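PDB 6XEP: thiamine-monophosphate kinase from Stenotrophomonas maltophilia, which probably catalyses the ATP-dependent phosphorylation of thiamine monophosphate to thiamine diphosphate, the active form of vitamin B1. Local coordinates for residues G227-L232 against Q311-D316. Sequence-based numbering, arbitrary orientation.
Sequences GLLADL and QGVHVD
V313 packs on L229 and L232, and V315 on L229, in a helix-on-sheet contact of the PurM-like C-terminal domain. Strand 312-315 is the outermost strand at one side of the mixed sheet and pairs in parallel with strand 242-245. The first turn of helix 228-239 packs against it. The two segments run roughly antiparallel, with axes 149° apart and 8.6 Å between them at closest approach.

Along the strand, V313 is the first residue to touch the helix, and its side chain points at it. Both of its methyls are used. CG1 lies 3.8 Å from CD2 of L229 and 4.1 Å from CD2 of L232, so it touches both leucines. CG2 rests on helix backbone instead, 3.8 Å from the carbonyl O of L229 and equally near the carbonyl carbon of L232. L232 is buried and also reaches A243 and V245 of the neighbouring strand. Its CG is anti to the backbone N (chi1 -178°), which carries CD2 out to the valine.

H314 is turned to the other face of the strand, where its ring stacks with that of H244.

V315 reaches the helix with one methyl, CG2. It shares L229 with V313, and L270 of helix 262-271 touches both L229 and V315. The side-chain contacts are all apolar. Just before the helix lie S225, predicted to bind ATP, and D226, predicted to bind magnesium; both backbone N atoms hydrogen-bond to OD2 of D231, inside the helix. At the V315 end, the leucine and valine side chains cross at about a right angle, and CG2 of V315 sits 3.6 Å from CD2 and 4.0 Å from CD1 of L229.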
loop_
_atom_site.group_PDB
_atom_site.type_symbol
_atom_site.label_atom_id
_atom_site.label_comp_id
_atom_site.label_asym_id
_atom_site.label_seq_id
_atom_site.Cartn_x
_atom_site.Cartn_y
_atom_site.Cartn_z
ATOM N N GLY A 227 14.416 17.317 6.159
ATOM C CA GLY A 227 15.172 18.538 6.336
ATOM C C GLY A 227 15.850 18.949 5.050
ATOM O O GLY A 227 16.272 18.113 4.245
ATOM N N LEU A 228 15.970 20.266 4.859
ATOM C CA LEU A 228 16.518 20.807 3.618
ATOM C C LEU A 228 17.872 20.186 3.281
ATOM O O LEU A 228 18.103 19.771 2.147
ATOM C CB LEU A 228 16.650 22.328 3.723
ATOM C CG LEU A 228 17.322 22.995 2.516
ATOM C CD1 LEU A 228 16.444 22.859 1.271
ATOM C CD2 LEU A 228 17.649 24.445 2.810
ATOM N N LEU A 229 18.779 20.109 4.259
ATOM C CA LEU A 229 20.133 19.643 3.959
ATOM C C LEU A 229 20.138 18.197 3.477
ATOM O O LEU A 229 20.854 17.851 2.529
ATOM C CB LEU A 229 21.033 19.807 5.189
ATOM C CG LEU A 229 21.202 21.273 5.612
ATOM C CD1 LEU A 229 22.233 21.359 6.724
ATOM C CD2 LEU A 229 21.607 22.164 4.442
ATOM N N ALA A 230 19.350 17.336 4.113
ATOM C CA ALA A 230 19.307 15.936 3.712
ATOM C C ALA A 230 18.727 15.793 2.312
ATOM O O ALA A 230 19.297 15.100 1.463
ATOM C CB ALA A 230 18.481 15.128 4.721
ATOM N N ASP A 231 17.619 16.487 2.040
ATOM C CA ASP A 231 16.922 16.310 0.772
ATOM C C ASP A 231 17.625 17.036 -0.369
ATOM O O ASP A 231 17.773 16.478 -1.465
ATOM C CB ASP A 231 15.462 16.748 0.929
ATOM C CG ASP A 231 14.654 15.737 1.740
ATOM O OD1 ASP A 231 14.637 14.550 1.350
ATOM O OD2 ASP A 231 14.100 16.106 2.788
ATOM N N LEU A 232 18.105 18.257 -0.139
ATOM C CA LEU A 232 18.952 18.874 -1.155
ATOM C C LEU A 232 20.202 18.041 -1.390
ATOM O O LEU A 232 20.709 17.978 -2.516
ATOM C CB LEU A 232 19.335 20.286 -0.720
ATOM C CG LEU A 232 20.170 21.127 -1.657
ATOM C CD1 LEU A 232 19.523 21.148 -3.026
ATOM C CD2 LEU A 232 20.252 22.526 -1.050
ATOM N N GLN A 311 31.313 19.116 -4.729
ATOM C CA GLN A 311 30.439 18.060 -4.226
ATOM C C GLN A 311 29.816 18.512 -2.917
ATOM O O GLN A 311 30.430 19.269 -2.149
ATOM C CB GLN A 311 31.210 16.744 -3.980
ATOM C CG GLN A 311 31.897 16.181 -5.214
ATOM C CD GLN A 311 30.924 15.564 -6.217
ATOM O OE1 GLN A 311 29.769 15.263 -5.885
ATOM N NE2 GLN A 311 31.390 15.371 -7.449
ATOM N N GLY A 312 28.609 18.006 -2.661
ATOM C CA GLY A 312 27.971 18.092 -1.363
ATOM C C GLY A 312 27.163 19.364 -1.168
ATOM O O GLY A 312 27.294 20.348 -1.896
ATOM N N VAL A 313 26.318 19.332 -0.137
ATOM C CA VAL A 313 25.563 20.512 0.277
ATOM C C VAL A 313 26.420 21.357 1.198
ATOM O O VAL A 313 27.082 20.842 2.100
ATOM C CB VAL A 313 24.259 20.114 0.978
ATOM C CG1 VAL A 313 23.416 21.373 1.206
ATOM C CG2 VAL A 313 23.535 19.163 0.135
ATOM N N HIS A 314 26.422 22.660 0.957
ATOM C CA HIS A 314 27.185 23.601 1.748
ATOM C C HIS A 314 26.195 24.559 2.388
ATOM O O HIS A 314 25.152 24.868 1.803
ATOM C CB HIS A 314 28.167 24.416 0.916
ATOM C CG HIS A 314 29.203 23.610 0.198
ATOM N ND1 HIS A 314 28.887 22.669 -0.761
ATOM C CD2 HIS A 314 30.553 23.672 0.235
ATOM C CE1 HIS A 314 30.003 22.155 -1.250
ATOM N NE2 HIS A 314 31.027 22.747 -0.664
ATOM N N VAL A 315 26.524 25.001 3.593
ATOM C CA VAL A 315 25.822 26.097 4.244
ATOM C C VAL A 315 26.843 27.188 4.470
ATOM O O VAL A 315 27.862 26.962 5.142
ATOM C CB VAL A 315 25.171 25.691 5.576
ATOM C CG1 VAL A 315 24.462 26.889 6.176
ATOM C CG2 VAL A 315 24.194 24.531 5.400
ATOM N N ASP A 316 26.571 28.373 3.919
ATOM C CA ASP A 316 27.483 29.499 4.063
ATOM C C ASP A 316 28.917 29.085 3.720
ATOM O O ASP A 316 29.877 29.457 4.397
ATOM C CB ASP A 316 27.381 30.077 5.475
ATOM C CG ASP A 316 25.965 30.552 5.807
ATOM O OD1 ASP A 316 25.112 30.635 4.882
ATOM O OD2 ASP A 316 25.693 30.815 7.000
#